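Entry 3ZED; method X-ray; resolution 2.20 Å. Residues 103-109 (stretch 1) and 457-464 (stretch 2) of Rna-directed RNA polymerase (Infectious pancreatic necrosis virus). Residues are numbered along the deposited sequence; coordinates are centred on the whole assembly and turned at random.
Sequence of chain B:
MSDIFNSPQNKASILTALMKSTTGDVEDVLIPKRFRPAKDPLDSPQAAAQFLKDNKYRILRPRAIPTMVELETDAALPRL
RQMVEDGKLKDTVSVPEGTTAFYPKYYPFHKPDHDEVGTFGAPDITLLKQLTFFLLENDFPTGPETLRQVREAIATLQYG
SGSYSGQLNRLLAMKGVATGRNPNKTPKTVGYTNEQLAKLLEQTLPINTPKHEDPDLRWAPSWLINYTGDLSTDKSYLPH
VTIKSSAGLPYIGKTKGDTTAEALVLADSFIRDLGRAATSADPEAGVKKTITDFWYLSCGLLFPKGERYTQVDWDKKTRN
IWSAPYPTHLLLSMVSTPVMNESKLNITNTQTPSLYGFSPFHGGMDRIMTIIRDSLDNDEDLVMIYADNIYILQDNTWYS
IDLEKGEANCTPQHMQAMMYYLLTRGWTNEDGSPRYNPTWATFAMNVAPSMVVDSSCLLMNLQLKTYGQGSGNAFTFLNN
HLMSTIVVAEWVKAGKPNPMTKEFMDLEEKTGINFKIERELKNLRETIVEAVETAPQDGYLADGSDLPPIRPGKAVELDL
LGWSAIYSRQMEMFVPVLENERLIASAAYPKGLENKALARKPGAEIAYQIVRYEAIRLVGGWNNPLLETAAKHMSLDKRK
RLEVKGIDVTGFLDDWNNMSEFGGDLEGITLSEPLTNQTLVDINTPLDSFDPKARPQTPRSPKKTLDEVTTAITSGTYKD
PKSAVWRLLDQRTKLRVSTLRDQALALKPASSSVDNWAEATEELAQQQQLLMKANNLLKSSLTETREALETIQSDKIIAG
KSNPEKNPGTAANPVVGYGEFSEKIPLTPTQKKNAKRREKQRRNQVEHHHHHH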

ATOM      1  N   TYR B 103     -27.920   4.569  12.356  1.00 71.13           N
ATOM      2  CA  TYR B 103     -27.273   4.776  11.059  1.00 68.58           C
ATOM      3  C   TYR B 103     -25.970   5.518  11.291  1.00 68.94           C
ATOM      4  O   TYR B 103     -25.991   6.602  11.876  1.00 68.96           O
ATOM      5  CB  TYR B 103     -28.177   5.521  10.074  1.00 70.55           C
ATOM      6  CG  TYR B 103     -29.358   4.688   9.649  1.00 74.64           C
ATOM      7  CD1 TYR B 103     -29.213   3.657   8.727  1.00 75.41           C
ATOM      8  CD2 TYR B 103     -30.623   4.919  10.178  1.00 78.60           C
ATOM      9  CE1 TYR B 103     -30.296   2.869   8.350  1.00 77.00           C
ATOM     10  CE2 TYR B 103     -31.719   4.145   9.796  1.00 81.15           C
ATOM     11  CZ  TYR B 103     -31.549   3.120   8.880  1.00 87.91           C
ATOM     12  OH  TYR B 103     -32.616   2.354   8.489  1.00 92.40           O
ATOM     13  N   PRO B 104     -24.815   4.937  10.902  1.00 63.29           N
ATOM     14  CA  PRO B 104     -23.539   5.636  11.131  1.00 61.66           C
ATOM     15  C   PRO B 104     -23.399   6.887  10.248  1.00 67.83           C
ATOM     16  O   PRO B 104     -23.991   6.976   9.156  1.00 68.06           O
ATOM     17  CB  PRO B 104     -22.505   4.572  10.798  1.00 61.34           C
ATOM     18  CG  PRO B 104     -23.179   3.701   9.778  1.00 65.12           C
ATOM     19  CD  PRO B 104     -24.607   3.647  10.205  1.00 63.21           C
ATOM     20  N   LYS B 105     -22.662   7.880  10.764  1.00 63.96           N
ATOM     21  CA  LYS B 105     -22.446   9.166  10.110  1.00 62.84           C
ATOM     22  C   LYS B 105     -20.985   9.552  10.225  1.00 64.92           C
ATOM     23  O   LYS B 105     -20.423   9.524  11.327  1.00 64.73           O
ATOM     24  CB  LYS B 105     -23.358  10.255  10.721  1.00 66.78           C
ATOM     25  CG  LYS B 105     -24.835  10.088  10.378  1.00 77.08           C
ATOM     26  CD  LYS B 105     -25.732  10.886  11.292  1.00 82.39           C
ATOM     27  CE  LYS B 105     -27.172  10.499  11.115  1.00 89.51           C
ATOM     28  NZ  LYS B 105     -28.060  11.359  11.933  1.00101.78           N
ATOM     29  N   TYR B 106     -20.357   9.887   9.084  1.00 58.86           N
ATOM     30  CA  TYR B 106     -18.955  10.249   9.075  1.00 56.33           C
ATOM     31  C   TYR B 106     -18.786  11.554   8.321  1.00 59.93           C
ATOM     32  O   TYR B 106     -19.001  11.607   7.116  1.00 58.08           O
ATOM     33  CB  TYR B 106     -18.087   9.115   8.494  1.00 55.29           C
ATOM     34  CG  TYR B 106     -16.641   9.510   8.260  1.00 53.82           C
ATOM     35  CD1 TYR B 106     -15.821   9.880   9.321  1.00 55.83           C
ATOM     36  CD2 TYR B 106     -16.110   9.564   6.973  1.00 52.00           C
ATOM     37  CE1 TYR B 106     -14.506  10.289   9.111  1.00 55.09           C
ATOM     38  CE2 TYR B 106     -14.788   9.947   6.751  1.00 50.99           C
ATOM     39  CZ  TYR B 106     -13.988  10.309   7.824  1.00 59.66           C
ATOM     40  OH  TYR B 106     -12.683  10.706   7.629  1.00 57.26           O
ATOM     41  N   TYR B 107     -18.423  12.613   9.052  1.00 57.67           N
ATOM     42  CA  TYR B 107     -18.244  13.947   8.497  1.00 58.13           C
ATOM     43  C   TYR B 107     -16.784  14.370   8.646  1.00 60.37           C
ATOM     44  O   TYR B 107     -16.407  14.919   9.681  1.00 61.23           O
ATOM     45  CB  TYR B 107     -19.213  14.941   9.170  1.00 62.24           C
ATOM     46  CG  TYR B 107     -20.658  14.740   8.766  1.00 66.92           C
ATOM     47  CD1 TYR B 107     -21.478  13.845   9.449  1.00 70.45           C
ATOM     48  CD2 TYR B 107     -21.220  15.468   7.723  1.00 68.74           C
ATOM     49  CE1 TYR B 107     -22.816  13.663   9.086  1.00 72.62           C
ATOM     50  CE2 TYR B 107     -22.566  15.329   7.381  1.00 71.72           C
ATOM     51  CZ  TYR B 107     -23.353  14.398   8.040  1.00 81.97           C
ATOM     52  OH  TYR B 107     -24.669  14.234   7.665  1.00 89.38           O
ATOM     53  N   PRO B 108     -15.933  14.051   7.648  1.00 54.50           N
ATOM     54  CA  PRO B 108     -14.507  14.403   7.762  1.00 52.88           C
ATOM     55  C   PRO B 108     -14.239  15.887   7.594  1.00 59.50           C
ATOM     56  O   PRO B 108     -15.012  16.588   6.943  1.00 60.05           O
ATOM     57  CB  PRO B 108     -13.860  13.625   6.615  1.00 52.07           C
ATOM     58  CG  PRO B 108     -14.927  13.495   5.593  1.00 56.89           C
ATOM     59  CD  PRO B 108     -16.218  13.363   6.368  1.00 54.80           C
ATOM     60  N   PHE B 109     -13.125  16.354   8.161  1.00 58.07           N
ATOM     61  CA  PHE B 109     -12.695  17.738   8.022  1.00 59.18           C
ATOM     62  C   PHE B 109     -11.920  17.881   6.735  1.00 57.87           C
ATOM     63  O   PHE B 109     -11.204  16.976   6.322  1.00 55.94           O
ATOM     64  CB  PHE B 109     -11.848  18.202   9.228  1.00 62.80           C
ATOM     65  CG  PHE B 109     -12.648  18.375  10.503  1.00 68.05           C
ATOM     66  CD1 PHE B 109     -13.328  19.561  10.766  1.00 73.82           C
ATOM     67  CD2 PHE B 109     -12.727  17.347  11.438  1.00 71.37           C
ATOM     68  CE1 PHE B 109     -14.086  19.709  11.933  1.00 77.08           C
ATOM     69  CE2 PHE B 109     -13.487  17.497  12.609  1.00 76.40           C
ATOM     70  CZ  PHE B 109     -14.162  18.675  12.846  1.00 76.19           C
ATOM     71  N   CYS B 457     -18.729   2.293   0.999  1.00 44.74           N
ATOM     72  CA  CYS B 457     -18.047   3.287   1.826  1.00 45.58           C
ATOM     73  C   CYS B 457     -19.073   4.241   2.476  1.00 51.82           C
ATOM     74  O   CYS B 457     -20.241   4.213   2.122  1.00 53.00           O
ATOM     75  CB  CYS B 457     -16.987   4.045   1.026  1.00 44.52           C
ATOM     76  SG  CYS B 457     -17.657   5.016  -0.348  1.00 49.07           S
ATOM     77  N   LEU B 458     -18.631   5.034   3.464  1.00 48.84           N
ATOM     78  CA  LEU B 458     -19.473   5.973   4.188  1.00 49.82           C
ATOM     79  C   LEU B 458     -18.920   7.381   4.095  1.00 55.80           C
ATOM     80  O   LEU B 458     -17.760   7.630   4.435  1.00 55.51           O
ATOM     81  CB  LEU B 458     -19.608   5.554   5.680  1.00 50.31           C
ATOM     82  CG  LEU B 458     -20.583   6.381   6.566  1.00 54.92           C
ATOM     83  CD1 LEU B 458     -22.031   6.225   6.125  1.00 54.90           C
ATOM     84  CD2 LEU B 458     -20.444   6.022   8.022  1.00 58.32           C
ATOM     85  N   LEU B 459     -19.787   8.312   3.688  1.00 54.02           N
ATOM     86  CA  LEU B 459     -19.483   9.742   3.582  1.00 53.81           C
ATOM     87  C   LEU B 459     -20.735  10.467   3.987  1.00 58.88           C
ATOM     88  O   LEU B 459     -21.778  10.247   3.376  1.00 57.61           O
ATOM     89  CB  LEU B 459     -19.013  10.134   2.164  1.00 52.53           C
ATOM     90  CG  LEU B 459     -18.460  11.539   2.033  1.00 57.11           C
ATOM     91  CD1 LEU B 459     -17.039  11.619   2.592  1.00 56.25           C
ATOM     92  CD2 LEU B 459     -18.502  12.011   0.590  1.00 58.76           C
ATOM     93  N   MET B 460     -20.643  11.308   5.042  1.00 57.96           N
ATOM     94  CA  MET B 460     -21.788  11.996   5.680  1.00 59.71           C
ATOM     95  C   MET B 460     -22.687  10.873   6.228  1.00 64.69           C
ATOM     96  O   MET B 460     -22.163   9.966   6.887  1.00 63.90           O
ATOM     97  CB  MET B 460     -22.512  12.974   4.727  1.00 62.67           C
ATOM     98  CG  MET B 460     -21.594  14.027   4.149  1.00 65.58           C
ATOM     99  SD  MET B 460     -22.509  15.331   3.322  1.00 71.56           S
ATOM    100  CE  MET B 460     -21.470  15.673   2.036  1.00 66.39           C
ATOM    101  N   ASN B 461     -23.986  10.874   5.896  1.00 61.71           N
ATOM    102  CA  ASN B 461     -24.929   9.826   6.282  1.00 62.25           C
ATOM    103  C   ASN B 461     -25.196   8.893   5.063  1.00 65.41           C
ATOM    104  O   ASN B 461     -26.159   8.134   5.085  1.00 65.83           O
ATOM    105  CB  ASN B 461     -26.236  10.469   6.812  1.00 61.53           C
ATOM    106  CG  ASN B 461     -27.070  11.189   5.770  1.00 86.91           C
ATOM    107  OD1 ASN B 461     -26.632  11.460   4.647  1.00 76.44           O
ATOM    108  ND2 ASN B 461     -28.315  11.499   6.112  1.00 88.14           N
ATOM    109  N   LEU B 462     -24.336   8.963   4.006  1.00 60.63           N
ATOM    110  CA  LEU B 462     -24.517   8.210   2.760  1.00 59.78           C
ATOM    111  C   LEU B 462     -23.633   6.970   2.661  1.00 62.95           C
ATOM    112  O   LEU B 462     -22.402   7.056   2.745  1.00 60.46           O
ATOM    113  CB  LEU B 462     -24.269   9.107   1.517  1.00 58.76           C
ATOM    114  CG  LEU B 462     -25.099  10.396   1.380  1.00 64.56           C
ATOM    115  CD1 LEU B 462     -24.613  11.215   0.233  1.00 64.04           C
ATOM    116  CD2 LEU B 462     -26.591  10.109   1.177  1.00 68.80           C
ATOM    117  N   GLN B 463     -24.285   5.813   2.422  1.00 60.19           N
ATOM    118  CA  GLN B 463     -23.598   4.539   2.203  1.00 57.94           C
ATOM    119  C   GLN B 463     -23.524   4.350   0.698  1.00 59.05           C
ATOM    120  O   GLN B 463     -24.541   4.114   0.028  1.00 58.66           O
ATOM    121  CB  GLN B 463     -24.296   3.394   2.932  1.00 59.46           C
ATOM    122  CG  GLN B 463     -24.030   3.456   4.428  1.00 63.00           C
ATOM    123  CD  GLN B 463     -24.879   2.504   5.215  1.00 72.23           C
ATOM    124  OE1 GLN B 463     -25.117   1.361   4.806  1.00 70.77           O
ATOM    125  NE2 GLN B 463     -25.349   2.962   6.369  1.00 51.61           N
ATOM    126  N   LEU B 464     -22.324   4.600   0.165  1.00 53.01           N
ATOM    127  CA  LEU B 464     -22.054   4.589  -1.271  1.00 51.24           C
ATOM    128  C   LEU B 464     -21.371   3.328  -1.720  1.00 53.04           C
ATOM    129  O   LEU B 464     -20.631   2.737  -0.956  1.00 51.25           O
ATOM    130  CB  LEU B 464     -21.167   5.799  -1.639  1.00 49.33           C
ATOM    131  CG  LEU B 464     -21.677   7.157  -1.147  1.00 54.38           C
ATOM    132  CD1 LEU B 464     -20.635   8.235  -1.336  1.00 53.02           C
ATOM    133  CD2 LEU B 464     -23.056   7.513  -1.760  1.00 55.72           C
TER

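An extended segment with no regular secondary structure can still dock on a β-hairpin if one residue of each exchanges a reciprocal pair of backbone hydrogen bonds, and residues 103-109 and 457-464 of this viral polymerase illustrate the principle. The hairpin closes through a type II' turn from Leu459 to Leu462, and its strands are tied by paired backbone bonds between Cys457 and Leu464 and between Leu459 and Leu462. Met460, within the turn, has a positive phi of 62° and loses more surface to the other stretch than any other residue here, 73 Å². Its backbone makes a single antiparallel bridge with Tyr106: Tyr106 N donates to Met460 O at 2.8 Å, nearly straight at 166°, while Met460 N donates to Tyr106 O at 2.7 Å along a more bent path of 136°. Met460 O also receives a CA-H...O contact from Lys105 CA, 3.3 Å away.

Around this polar centre the side chains add apolar contact. The Tyr107 ring lies against Met460, whose CA sits 3.8 Å from the ring centroid and only 13° off the normal, a CH-pi arrangement over the face; Tyr107 CE2 also approaches Met460 CB at 3.5 Å. The methionine sulfur is oblique to the ring, and the end of its side chain leads away from the other stretch.

Leu458, whose CA-to-CB bond points toward the segment, is the second large contributor. Leu458 CD2 packs 3.7 Å from Pro104 CB and 3.9 Å from Tyr106 CB, so one branch touches two alternate residues of the extended chain. The Tyr106 ring meets the leucine backbone at its edge, with Tyr106 CD2 3.6 Å from Leu458 O. One bridge thus fixes the register, and flanking side chains broaden the interface to 486 Å² of buried surface, both sides summed.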